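Local coordinates for precorrin-6Y C5,15-methyltransferase (Decarboxylating) (Geobacter metallireducens, PDB 3E05), which probably methylates precorrin-6Y at the expense of S-adenosylmethionine and decarboxylates it in adenosylcobalamin biosynthesis, this chain being its C-terminal domain, at residues Leu148-Ala151 against Val152-Glu156; Arg29-Thr32 against Leu33-Arg37; Asn73-Tyr76 against Leu77-Arg81; Ile9-Asp13 against Asp14-Thr18; Gly115-Gly118 against Gly119-Glu123. All blocks are in the same frame, centred on the assembly; numbering follows the deposited sequence. Where two conformers were deposited one is given.

In the fold
Along the chain the order is contact 4, contact 2, contact 3, contact 5, contact 1. The strand order 3-2-1-4-5-7-6, with strand 180-193 antiparallel to both its neighbours, identifies the class I methyltransferase fold. Contacts 1, 2 and 3 lie on helices 145-157, 26-35 and 74-86; contact 5 leads from strand 111-114 into helix 121-131. The centres of contacts 1 and 4 are about 30 Å apart, whereas contacts 1 and 5, with centres about 12 Å apart, touch where Phe154 meets Glu122 and Lys150 and Ala151 meet Leu121. The N-terminal loop of contact 4 touches contacts 2 and 3. Contacts 1, 2 and 4 also reach the third subunit, tying the fold to the tetramer.

Contact 1. Residues Leu148-Ala151 against Val152-Glu156; sequences LTKA and VEFLE
On helix 145-157 of the class I methyltransferase fold, Lys150 and Phe154 sit one turn apart and meet through both backbone and side chain. Phe154 N donates to Lys150 O at 2.8 Å, with an N-H...O angle of 165°. The same oxygen lies over one face of the Phe154 ring, 3.1 Å above its plane and displaced toward the rim. A chi1 of -56° keeps CG beside the backbone N and lays the ring back over the preceding turn. The Lys150 chain crosses the ring obliquely: its CB is 3.6 Å from Phe154 CE2, and CD, past the bend at chi2, is 3.7 Å from Phe154 CZ. The end of the chain turns away from the ring, and Lys150 NZ stays 4.3 Å from Glu153 OE1, too far for a salt bridge although the charges are opposite.

With an alanine in place of Phe154, the aliphatic part of Lys150 would probably lose its lateral support and be left freer to swing, and helix 121-131 would lose a packing partner at Glu122 and Ile125.

Thr149 OG1 bonds to Leu145 O and to Thr149 OG1 of the second subunit. The inner side of the helix faces the sheet, where Ala151 and Leu155 rest on Leu140. Leu148 and Val152 run side by side, CD1 of Leu148 lying 4.2 Å from CG2 of Val152.

Contact 2. Residues Arg29-Thr32 against Leu33-Arg37; sequences RAVT and LSKLR
Thr32 and Leu36 stand one turn apart near the end of helix 26-35, and Leu36 N gives its hydrogen to Thr32 O at 2.9 Å. The N-H...O angle of 139° is the most bent of the four i to i+4 bonds here, and Leu36 N also has a weak bond to Leu33 O. Before it the bonds are straighter: Leu33 N meets Arg29 O at 2.9 Å, Ser34 N meets Ala30 O at 3.0 Å, and Lys35 N meets Val31 O at 2.9 Å. Regular i to i+4 bonding then gives way to i to i+3: Arg37 N reaches back to Ser34 O at 3.1 Å, and its positive phi of 50° takes the chain out of helical geometry.

With chi1 of -64°, Thr32 sets OG1 beside its own N and turns CG2 forward, 4.2 Å from Leu36 CD1; the two side chains run alongside each other.

The polar ends find partners in other parts of the fold and across the interface. OG1 of Thr32 is bonded to Val28 O and to Asn141 OD1. In the conformer described, the Arg29 guanidinium forms salt bridges with Asp13 and Glu57 and bonds to Thr24 O and Ile11 O, while Lys35 NZ forms salt bridges with Glu163 and with Glu27 of the third subunit, so these buried cations would probably be largely neutralised. Ser34 OG has a weak hydrogen bond to Gln26 NE2 of that subunit, and Arg37 O bonds to Arg111 NH2. This helix end leads toward the first strand of the class I methyltransferase sheet, on a helix shared with a subunit interface.

Contact 3. Residues Asn73-Tyr76 against Leu77-Arg81; sequences NPQY and LGFIR
Asn73 O takes the N-H of Leu77 at 2.9 Å, in the carbonyl plane, while the side-chain oxygen of the same residue, OD1, accepts from Gln75 N at 2.9 Å, also in its carbonyl plane. Asn73 thus satisfies two N-H groups of the first turn. Its chi1 of -166° carries the amide forward over the first turn, and Asn73 CG lies 3.9 Å above the centre of the Tyr76 ring. The backbone N of Asn73 is itself held by Glu71.

This is an N-cap, set where strand 66-71 passes into helix 74-86 of a beta-alpha-beta crossover that continues to strand 92-96. One turn on, Tyr76 O accepts from Ile80 N at 3.0 Å, whereas the bond from Phe79 N to Gln75 O is weak. That Gln75 oxygen also lies over one face of the Phe79 ring, offset toward the rim.

Two side chains converge on the same ring. Gln75, extended, brings NE2 to 3.4 Å from Phe79 CZ, with amide and ring planes 49° apart; Gln75 also touches a crystal neighbour, which may influence its pose. Tyr76 CD1 approaches Phe79 CE2 at 3.7 Å, and Ala17 of the N-terminal loop meets Phe79 as well.

Contact 4. Residues Ile9-Asp13 against Asp14-Thr18; sequences IGIDD and DEFAT
Ile11 lays its CG2 methyl 3.7 Å from CE2 of Phe16, and its CB touches the same end of the ring, the two side chains crossing at about a right angle. The edge of the ring is turned to the backbone: Asp13 O lies near its plane, 3.5 Å from Phe16 CD2. With chi1 of -66°, CG of Phe16 sits beside its own N, carrying the ring back toward Ile11.

Two successive i to i+3 bonds, the mark of a short 3-10 turn, hold the backbone: Glu15 N donates to Asp12 O at 3.0 Å, and Phe16 N to Asp13 O at 3.1 Å; each donor stands well above its carbonyl plane. Asp14 N meets Asp12 OD2 from above the carboxylate plane at 3.1 Å, an Asx turn, with the like charge of Asp14 OD2 3.9 Å from Asp12 OD2; both residues have a second conformer. A water bridges Asp14 OD1 and, weakly, Asp13 O.

Replacing Phe16 by an alanine would probably leave Ile11 without its aromatic neighbour and open a gap beside Phe87, whose ring meets that of Phe16 at about 40°.

Farther out, Glu15 is salt-bridged to Lys86 and Ala17 N bonded to Asn83, both on helix 74-86. The turn precedes helix 26-35, whose Arg29 forms a salt bridge from NH2 to Asp13 OD1 and bonds Ile11 O through NH1, while Phe16 lies against Ser53 and Ile56 of helix 53-61.

Contact 5. Residues Gly115-Gly118 against Gly119-Glu123; sequences GGSG and GMLEE
Ser117 and Met120 are joined by the one hydrogen bond across this stretch, Met120 N to Ser117 O at 2.9 Å. It closes a type I' beta turn, and its donor stands 59° out of the carbonyl plane.

Backbone conformation is consistent with glycine at both corners, most plainly at Gly119. Both Gly118 and Gly119 have positive phi, the latter 79°, and a CB on Gly119 would fall about 2.7 Å from Gly118 O, a clash.

Van der Waals contacts supply the rest. Ser117 OG, placed beside its own N by a chi1 of -74°, comes 3.4 Å from CD1 of Leu121, and Met120 CB is 3.4 Å from Ser117 O. The Met120 chain bends at chi2 and chi3 and leads away to pack on Phe98, while Leu121 rests on Lys150 and Ala151 of helix 145-157.

The turn carries the chain from strand 111-114 into helix 121-131, with Met120 at the N-cap. In class I methyltransferases the loop after the fourth strand generally borders the active site. With one backbone bond, two glycines and a few van der Waals touches of methyl or methylene groups on oxygens, the shape is probably set mainly by main-chain geometry.

Contact 1. Residues Leu148-Ala151 against Val152-Glu156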
loop_
_atom_site.group_PDB
_atom_site.type_symbol
_atom_site.label_atom_id
_atom_site.label_comp_id
_atom_site.label_asym_id
_atom_site.label_seq_id
_atom_site.Cartn_x
_atom_site.Cartn_y
_atom_site.Cartn_z
ATOM N N LEU D 148 14.062 2.416 11.538
ATOM C CA LEU D 148 13.628 1.031 11.322
ATOM C C LEU D 148 14.779 0.012 11.441
ATOM O O LEU D 148 14.635 -1.002 12.127
ATOM C CB LEU D 148 12.898 0.897 9.974
ATOM C CG LEU D 148 12.558 -0.506 9.448
ATOM C CD1 LEU D 148 11.620 -1.265 10.394
ATOM C CD2 LEU D 148 12.008 -0.446 8.009
ATOM N N THR D 149 15.903 0.303 10.780
ATOM C CA THR D 149 17.089 -0.561 10.754
ATOM C C THR D 149 17.704 -0.737 12.133
ATOM O O THR D 149 17.941 -1.864 12.583
ATOM C CB THR D 149 18.165 0.036 9.797
ATOM O OG1 THR D 149 17.754 -0.180 8.443
ATOM C CG2 THR D 149 19.539 -0.587 10.003
ATOM N N LYS D 150 17.963 0.389 12.794
ATOM C CA LYS D 150 18.649 0.380 14.081
ATOM C C LYS D 150 17.749 -0.200 15.169
ATOM O O LYS D 150 18.226 -0.969 16.005
ATOM C CB LYS D 150 19.142 1.784 14.453
ATOM C CG LYS D 150 20.233 2.346 13.528
ATOM C CD LYS D 150 21.597 1.695 13.768
ATOM C CE LYS D 150 22.690 2.308 12.894
ATOM N NZ LYS D 150 22.655 1.792 11.498
ATOM N N ALA D 151 16.453 0.123 15.130
ATOM C CA ALA D 151 15.512 -0.404 16.137
ATOM C C ALA D 151 15.445 -1.912 16.086
ATOM O O ALA D 151 15.517 -2.558 17.131
ATOM C CB ALA D 151 14.112 0.200 15.991
ATOM N N VAL D 152 15.352 -2.480 14.879
ATOM C CA VAL D 152 15.356 -3.933 14.746
ATOM C C VAL D 152 16.693 -4.532 15.214
ATOM O O VAL D 152 16.705 -5.534 15.929
ATOM C CB VAL D 152 14.948 -4.392 13.310
ATOM C CG1 VAL D 152 15.003 -5.899 13.180
ATOM C CG2 VAL D 152 13.534 -3.917 13.014
ATOM N N GLU D 153 17.796 -3.885 14.842
ATOM C CA GLU D 153 19.143 -4.318 15.218
ATOM C C GLU D 153 19.364 -4.340 16.741
ATOM O O GLU D 153 19.851 -5.332 17.278
ATOM C CB GLU D 153 20.191 -3.434 14.533
ATOM C CG GLU D 153 21.641 -3.883 14.745
ATOM C CD GLU D 153 22.664 -2.822 14.365
ATOM O OE1 GLU D 153 22.442 -2.076 13.384
ATOM O OE2 GLU D 153 23.705 -2.740 15.050
ATOM N N PHE D 154 18.994 -3.261 17.423
ATOM C CA PHE D 154 19.191 -3.148 18.883
ATOM C C PHE D 154 18.305 -4.082 19.696
ATOM O O PHE D 154 18.753 -4.667 20.676
ATOM C CB PHE D 154 19.014 -1.708 19.375
ATOM C CG PHE D 154 19.900 -0.708 18.685
ATOM C CD1 PHE D 154 21.192 -1.051 18.272
ATOM C CD2 PHE D 154 19.448 0.592 18.462
ATOM C CE1 PHE D 154 22.001 -0.126 17.624
ATOM C CE2 PHE D 154 20.257 1.531 17.828
ATOM C CZ PHE D 154 21.538 1.170 17.405
ATOM N N LEU D 155 17.052 -4.218 19.285
ATOM C CA LEU D 155 16.113 -5.116 19.952
ATOM C C LEU D 155 16.482 -6.586 19.763
ATOM O O LEU D 155 16.326 -7.391 20.682
ATOM C CB LEU D 155 14.678 -4.866 19.458
ATOM C CG LEU D 155 13.989 -3.553 19.862
ATOM C CD1 LEU D 155 12.828 -3.304 18.936
ATOM C CD2 LEU D 155 13.528 -3.542 21.323
ATOM N N GLU D 156 16.972 -6.938 18.578
ATOM C CA GLU D 156 17.444 -8.304 18.343
ATOM C C GLU D 156 18.740 -8.638 19.086
ATOM O O GLU D 156 18.960 -9.797 19.458
ATOM C CB GLU D 156 17.557 -8.595 16.855
ATOM C CG GLU D 156 16.187 -8.814 16.214
ATOM C CD GLU D 156 16.269 -9.312 14.795
ATOM O OE1 GLU D 156 17.321 -9.102 14.148
ATOM O OE2 GLU D 156 15.275 -9.910 14.331
#

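Contact 2. Residues Arg29-Thr32 against Leu33-Arg37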
loop_
_atom_site.group_PDB
_atom_site.type_symbol
_atom_site.label_atom_id
_atom_site.label_comp_id
_atom_site.label_asym_id
_atom_site.label_seq_id
_atom_site.Cartn_x
_atom_site.Cartn_y
_atom_site.Cartn_z
ATOM N N ARG D 29 -2.554 4.602 15.105
ATOM C CA ARG D 29 -2.688 4.618 16.559
ATOM C C ARG D 29 -3.414 3.364 17.058
ATOM O O ARG D 29 -2.966 2.736 17.978
ATOM C CB ARG D 29 -3.442 5.874 17.003
ATOM C CG ARG D 29 -3.314 6.210 18.482
ATOM C CD ARG D 29 -4.226 7.390 18.824
ATOM N NE ARG D 29 -4.013 8.536 17.939
ATOM C CZ ARG D 29 -4.986 9.313 17.458
ATOM N NH1 ARG D 29 -6.254 9.079 17.768
ATOM N NH2 ARG D 29 -4.696 10.328 16.649
ATOM N N ALA D 30 -4.548 3.038 16.446
ATOM C CA ALA D 30 -5.324 1.839 16.800
ATOM C C ALA D 30 -4.482 0.571 16.655
ATOM O O ALA D 30 -4.424 -0.233 17.575
ATOM C CB ALA D 30 -6.578 1.738 15.956
ATOM N N VAL D 31 -3.795 0.417 15.516
ATOM C CA VAL D 31 -2.910 -0.748 15.311
ATOM C C VAL D 31 -1.785 -0.785 16.369
ATOM O O VAL D 31 -1.466 -1.849 16.906
ATOM C CB VAL D 31 -2.268 -0.747 13.886
ATOM C CG1 VAL D 31 -1.455 -2.024 13.659
ATOM C CG2 VAL D 31 -3.345 -0.614 12.804
ATOM N N THR D 32 -1.227 0.376 16.677
ATOM C CA THR D 32 -0.154 0.506 17.703
ATOM C C THR D 32 -0.644 0.011 19.079
ATOM O O THR D 32 0.024 -0.809 19.734
ATOM C CB THR D 32 0.343 1.962 17.781
ATOM O OG1 THR D 32 0.940 2.327 16.540
ATOM C CG2 THR D 32 1.367 2.182 18.902
ATOM N N LEU D 33 -1.829 0.462 19.473
ATOM C CA LEU D 33 -2.465 0.050 20.743
ATOM C C LEU D 33 -2.760 -1.445 20.780
ATOM O O LEU D 33 -2.514 -2.088 21.786
ATOM C CB LEU D 33 -3.738 0.859 20.970
ATOM C CG LEU D 33 -3.479 2.339 21.279
ATOM C CD1 LEU D 33 -4.736 3.117 21.057
ATOM C CD2 LEU D 33 -2.885 2.547 22.670
ATOM N N SER D 34 -3.258 -1.988 19.662
ATOM C CA SER D 34 -3.388 -3.429 19.444
ATOM C C SER D 34 -2.071 -4.175 19.677
ATOM O O SER D 34 -2.029 -5.136 20.443
ATOM C CB SER D 34 -3.883 -3.700 18.013
ATOM O OG SER D 34 -4.572 -4.925 17.924
ATOM N N LYS D 35 -1.008 -3.705 19.034
ATOM C CA LYS D 35 0.311 -4.332 19.135
ATOM C C LYS D 35 0.880 -4.233 20.563
ATOM O O LYS D 35 1.649 -5.096 20.999
ATOM C CB LYS D 35 1.295 -3.708 18.126
ATOM C CG LYS D 35 0.988 -4.005 16.618
ATOM C CD LYS D 35 0.932 -5.497 16.288
ATOM C CE LYS D 35 0.537 -5.702 14.815
ATOM N NZ LYS D 35 0.524 -7.118 14.447
ATOM N N LEU D 36 0.487 -3.191 21.292
ATOM C CA LEU D 36 0.921 -3.038 22.688
ATOM C C LEU D 36 0.332 -4.074 23.662
ATOM O O LEU D 36 0.816 -4.186 24.786
ATOM C CB LEU D 36 0.653 -1.627 23.194
ATOM C CG LEU D 36 1.683 -0.567 22.776
ATOM C CD1 LEU D 36 1.102 0.825 22.853
ATOM C CD2 LEU D 36 2.939 -0.680 23.667
ATOM N N ARG D 37 -0.692 -4.812 23.226
ATOM C CA ARG D 37 -1.323 -5.880 24.029
ATOM C C ARG D 37 -1.671 -5.390 25.441
ATOM O O ARG D 37 -1.183 -5.922 26.437
ATOM C CB ARG D 37 -0.423 -7.121 24.111
ATOM C CG ARG D 37 -0.299 -7.913 22.831
ATOM C CD ARG D 37 0.833 -8.930 22.933
ATOM N NE ARG D 37 0.773 -9.715 24.162
ATOM C CZ ARG D 37 1.801 -10.382 24.685
ATOM N NH1 ARG D 37 2.993 -10.363 24.091
ATOM N NH2 ARG D 37 1.634 -11.066 25.812
#

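Contact 3. Residues Asn73-Tyr76 against Leu77-Arg81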
loop_
_atom_site.group_PDB
_atom_site.type_symbol
_atom_site.label_atom_id
_atom_site.label_comp_id
_atom_site.label_asym_id
_atom_site.label_seq_id
_atom_site.Cartn_x
_atom_site.Cartn_y
_atom_site.Cartn_z
ATOM N N ASN D 73 10.359 18.489 24.093
ATOM C CA ASN D 73 10.055 19.745 23.404
ATOM C C ASN D 73 8.989 20.591 24.122
ATOM O O ASN D 73 7.859 20.135 24.283
ATOM C CB ASN D 73 9.645 19.447 21.953
ATOM C CG ASN D 73 9.626 20.685 21.060
ATOM O OD1 ASN D 73 8.969 21.685 21.354
ATOM N ND2 ASN D 73 10.329 20.603 19.941
ATOM N N PRO D 74 9.348 21.841 24.520
ATOM C CA PRO D 74 8.465 22.825 25.183
ATOM C C PRO D 74 7.156 23.141 24.444
ATOM O O PRO D 74 6.132 23.378 25.093
ATOM C CB PRO D 74 9.334 24.088 25.259
ATOM C CG PRO D 74 10.735 23.598 25.229
ATOM C CD PRO D 74 10.711 22.382 24.331
ATOM N N GLN D 75 7.178 23.159 23.115
ATOM C CA GLN D 75 5.947 23.386 22.350
ATOM C C GLN D 75 5.004 22.183 22.474
ATOM O O GLN D 75 3.780 22.344 22.615
ATOM C CB GLN D 75 6.262 23.647 20.875
ATOM C CG GLN D 75 5.036 24.019 20.049
ATOM C CD GLN D 75 5.290 23.998 18.556
ATOM O OE1 GLN D 75 6.403 23.720 18.100
ATOM N NE2 GLN D 75 4.251 24.290 17.782
ATOM N N TYR D 76 5.588 20.983 22.443
ATOM C CA TYR D 76 4.810 19.754 22.512
ATOM C C TYR D 76 4.273 19.517 23.921
ATOM O O TYR D 76 3.231 18.885 24.082
ATOM C CB TYR D 76 5.609 18.535 22.028
ATOM C CG TYR D 76 6.199 18.631 20.619
ATOM C CD1 TYR D 76 5.794 19.620 19.717
ATOM C CD2 TYR D 76 7.142 17.699 20.181
ATOM C CE1 TYR D 76 6.341 19.698 18.434
ATOM C CE2 TYR D 76 7.691 17.765 18.898
ATOM C CZ TYR D 76 7.284 18.766 18.033
ATOM O OH TYR D 76 7.809 18.842 16.759
ATOM N N LEU D 77 4.983 20.028 24.929
ATOM C CA LEU D 77 4.532 19.940 26.320
ATOM C C LEU D 77 3.199 20.649 26.550
ATOM O O LEU D 77 2.333 20.142 27.284
ATOM C CB LEU D 77 5.582 20.491 27.277
ATOM C CG LEU D 77 6.879 19.717 27.479
ATOM C CD1 LEU D 77 7.847 20.620 28.212
ATOM C CD2 LEU D 77 6.658 18.416 28.235
ATOM N N GLY D 78 3.040 21.810 25.908
ATOM C CA GLY D 78 1.799 22.572 25.961
ATOM C C GLY D 78 0.642 21.869 25.279
ATOM O O GLY D 78 -0.494 21.894 25.792
ATOM N N PHE D 79 0.928 21.236 24.135
ATOM C CA PHE D 79 -0.046 20.384 23.430
ATOM C C PHE D 79 -0.533 19.286 24.368
ATOM O O PHE D 79 -1.740 19.085 24.521
ATOM C CB PHE D 79 0.574 19.706 22.194
ATOM C CG PHE D 79 0.968 20.641 21.089
ATOM C CD1 PHE D 79 0.257 21.810 20.834
ATOM C CD2 PHE D 79 2.041 20.316 20.259
ATOM C CE1 PHE D 79 0.640 22.663 19.781
ATOM C CE2 PHE D 79 2.426 21.154 19.211
ATOM C CZ PHE D 79 1.721 22.325 18.969
ATOM N N ILE D 80 0.414 18.595 25.007
ATOM C CA ILE D 80 0.102 17.479 25.909
ATOM C C ILE D 80 -0.791 17.925 27.067
ATOM O O ILE D 80 -1.916 17.432 27.196
ATOM C CB ILE D 80 1.371 16.730 26.404
ATOM C CG1 ILE D 80 2.115 16.119 25.208
ATOM C CG2 ILE D 80 0.980 15.627 27.378
ATOM C CD1 ILE D 80 3.472 15.523 25.537
ATOM N N ARG D 81 -0.305 18.893 27.854
ATOM C CA ARG D 81 -1.081 19.547 28.908
ATOM C C ARG D 81 -2.519 19.843 28.482
ATOM O O ARG D 81 -3.461 19.459 29.183
ATOM C CB ARG D 81 -0.381 20.845 29.328
ATOM C CG ARG D 81 -0.625 21.272 30.766
ATOM C CD ARG D 81 0.266 22.452 31.161
ATOM N NE ARG D 81 1.696 22.134 31.076
ATOM C CZ ARG D 81 2.532 22.645 30.173
ATOM N NH1 ARG D 81 2.094 23.510 29.262
ATOM N NH2 ARG D 81 3.812 22.291 30.180
#

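Contact 4. Residues Ile9-Asp13 against Asp14-Thr18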
loop_
_atom_site.group_PDB
_atom_site.type_symbol
_atom_site.label_atom_id
_atom_site.label_comp_id
_atom_site.label_asym_id
_atom_site.label_seq_id
_atom_site.Cartn_x
_atom_site.Cartn_y
_atom_site.Cartn_z
ATOM N N ILE D 9 -11.446 4.525 21.710
ATOM C CA ILE D 9 -10.386 4.680 20.711
ATOM C C ILE D 9 -11.016 5.201 19.415
ATOM O O ILE D 9 -12.226 5.050 19.176
ATOM C CB ILE D 9 -9.550 3.377 20.461
ATOM C CG1 ILE D 9 -10.381 2.285 19.772
ATOM C CG2 ILE D 9 -8.853 2.873 21.763
ATOM C CD1 ILE D 9 -9.576 1.097 19.278
ATOM N N GLY D 10 -10.197 5.836 18.583
ATOM C CA GLY D 10 -10.677 6.423 17.349
ATOM C C GLY D 10 -11.087 7.871 17.442
ATOM O O GLY D 10 -11.953 8.315 16.674
ATOM N N ILE D 11 -10.475 8.604 18.377
ATOM C CA ILE D 11 -10.642 10.059 18.465
ATOM C C ILE D 11 -10.062 10.672 17.191
ATOM O O ILE D 11 -8.963 10.312 16.774
ATOM C CB ILE D 11 -9.951 10.652 19.728
ATOM C CG1 ILE D 11 -10.497 10.011 21.013
ATOM C CG2 ILE D 11 -10.156 12.170 19.794
ATOM C CD1 ILE D 11 -9.572 10.131 22.223
ATOM N N ASP D 12 -10.818 11.565 16.552
ATOM C CA ASP D 12 -10.384 12.217 15.317
ATOM C C ASP D 12 -9.082 12.978 15.531
ATOM O O ASP D 12 -8.919 13.647 16.559
ATOM C CB ASP D 12 -11.463 13.170 14.797
ATOM C CG ASP D 12 -11.187 13.638 13.384
ATOM O OD1 ASP D 12 -11.442 12.861 12.441
ATOM O OD2 ASP D 12 -10.713 14.780 13.215
ATOM N N ASP D 13 -8.164 12.868 14.566
ATOM C CA ASP D 13 -6.859 13.497 14.649
ATOM C C ASP D 13 -6.957 14.999 14.939
ATOM O O ASP D 13 -6.195 15.533 15.763
ATOM C CB ASP D 13 -6.076 13.293 13.348
ATOM C CG ASP D 13 -5.583 11.859 13.153
ATOM O OD1 ASP D 13 -5.546 11.073 14.116
ATOM O OD2 ASP D 13 -5.209 11.538 12.007
ATOM N N ASP D 14 -7.936 15.647 14.306
ATOM C CA ASP D 14 -8.099 17.098 14.398
ATOM C C ASP D 14 -8.670 17.590 15.739
ATOM O O ASP D 14 -8.820 18.793 15.954
ATOM C CB ASP D 14 -8.904 17.601 13.196
ATOM C CG ASP D 14 -8.179 17.360 11.869
ATOM O OD1 ASP D 14 -6.932 17.225 11.870
ATOM O OD2 ASP D 14 -8.851 17.299 10.821
ATOM N N GLU D 15 -8.965 16.651 16.640
ATOM C CA GLU D 15 -9.410 16.979 17.994
ATOM C C GLU D 15 -8.231 17.148 18.940
ATOM O O GLU D 15 -8.408 17.537 20.087
ATOM C CB GLU D 15 -10.346 15.902 18.549
ATOM C CG GLU D 15 -11.687 15.798 17.845
ATOM C CD GLU D 15 -12.677 16.874 18.267
ATOM O OE1 GLU D 15 -12.455 17.551 19.296
ATOM O OE2 GLU D 15 -13.691 17.035 17.566
ATOM N N PHE D 16 -7.029 16.832 18.462
ATOM C CA PHE D 16 -5.827 16.961 19.275
ATOM C C PHE D 16 -5.101 18.253 18.916
ATOM O O PHE D 16 -5.017 18.618 17.740
ATOM C CB PHE D 16 -4.857 15.787 19.051
ATOM C CG PHE D 16 -5.378 14.456 19.517
ATOM C CD1 PHE D 16 -5.135 14.019 20.816
ATOM C CD2 PHE D 16 -6.091 13.631 18.658
ATOM C CE1 PHE D 16 -5.619 12.779 21.262
ATOM C CE2 PHE D 16 -6.557 12.387 19.087
ATOM C CZ PHE D 16 -6.329 11.971 20.397
ATOM N N ALA D 17 -4.567 18.914 19.941
ATOM C CA ALA D 17 -3.627 20.005 19.754
ATOM C C ALA D 17 -2.313 19.361 19.330
ATOM O O ALA D 17 -1.749 18.528 20.058
ATOM C CB ALA D 17 -3.450 20.793 21.044
ATOM N N THR D 18 -1.849 19.725 18.138
ATOM C CA THR D 18 -0.686 19.073 17.527
ATOM C C THR D 18 -0.001 19.967 16.490
ATOM O O THR D 18 -0.488 21.059 16.183
ATOM C CB THR D 18 -1.072 17.691 16.895
ATOM O OG1 THR D 18 0.113 16.959 16.553
ATOM C CG2 THR D 18 -1.976 17.844 15.666
HETATM O O HOH W 1 -4.729 17.298 13.894
#

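Contact 5. Residues Gly115-Gly118 against Gly119-Glu123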
loop_
_atom_site.group_PDB
_atom_site.type_symbol
_atom_site.label_atom_id
_atom_site.label_comp_id
_atom_site.label_asym_id
_atom_site.label_seq_id
_atom_site.Cartn_x
_atom_site.Cartn_y
_atom_site.Cartn_z
ATOM N N GLY D 115 7.735 6.665 20.586
ATOM C CA GLY D 115 7.231 7.507 19.484
ATOM C C GLY D 115 8.262 8.512 18.969
ATOM O O GLY D 115 8.109 9.068 17.876
ATOM N N GLY D 116 9.298 8.760 19.768
ATOM C CA GLY D 116 10.363 9.704 19.398
ATOM C C GLY D 116 11.580 9.478 20.268
ATOM O O GLY D 116 11.455 9.341 21.489
ATOM N N SER D 117 12.754 9.443 19.639
ATOM C CA SER D 117 14.007 9.114 20.330
ATOM C C SER D 117 14.957 10.282 20.518
ATOM O O SER D 117 15.860 10.208 21.348
ATOM C CB SER D 117 14.734 7.995 19.600
ATOM O OG SER D 117 14.072 6.767 19.821
ATOM N N GLY D 118 14.773 11.344 19.737
ATOM C CA GLY D 118 15.667 12.513 19.774
ATOM C C GLY D 118 17.159 12.224 19.636
ATOM O O GLY D 118 17.979 12.822 20.334
ATOM N N GLY D 119 17.503 11.294 18.751
ATOM C CA GLY D 119 18.889 10.880 18.535
ATOM C C GLY D 119 19.434 9.922 19.581
ATOM O O GLY D 119 20.619 9.595 19.557
ATOM N N MET D 120 18.574 9.454 20.487
ATOM C CA MET D 120 19.003 8.610 21.607
ATOM C C MET D 120 18.420 7.194 21.577
ATOM O O MET D 120 18.155 6.619 22.632
ATOM C CB MET D 120 18.673 9.283 22.957
ATOM C CG MET D 120 19.330 10.651 23.190
ATOM S SD MET D 120 21.128 10.627 23.053
ATOM C CE MET D 120 21.574 9.778 24.557
ATOM N N LEU D 121 18.254 6.628 20.382
ATOM C CA LEU D 121 17.568 5.336 20.218
ATOM C C LEU D 121 18.223 4.154 20.950
ATOM O O LEU D 121 17.546 3.441 21.688
ATOM C CB LEU D 121 17.327 4.998 18.734
ATOM C CG LEU D 121 16.578 3.677 18.456
ATOM C CD1 LEU D 121 15.183 3.691 19.068
ATOM C CD2 LEU D 121 16.532 3.329 16.955
ATOM N N GLU D 122 19.527 3.959 20.738
ATOM C CA GLU D 122 20.249 2.845 21.349
ATOM C C GLU D 122 20.222 2.951 22.869
ATOM O O GLU D 122 20.004 1.961 23.578
ATOM C CB GLU D 122 21.699 2.802 20.853
ATOM C CG GLU D 122 22.322 1.418 20.977
ATOM C CD GLU D 122 23.799 1.384 20.638
ATOM O OE1 GLU D 122 24.297 2.288 19.928
ATOM O OE2 GLU D 122 24.465 0.435 21.090
ATOM N N GLU D 123 20.435 4.167 23.352
ATOM C CA GLU D 123 20.471 4.443 24.773
ATOM C C GLU D 123 19.096 4.242 25.407
ATOM O O GLU D 123 18.998 3.751 26.535
ATOM C CB GLU D 123 20.999 5.857 25.025
ATOM C CG GLU D 123 22.456 6.046 24.594
ATOM C CD GLU D 123 22.638 6.555 23.156
ATOM O OE1 GLU D 123 21.671 6.569 22.356
ATOM O OE2 GLU D 123 23.779 6.947 22.823
#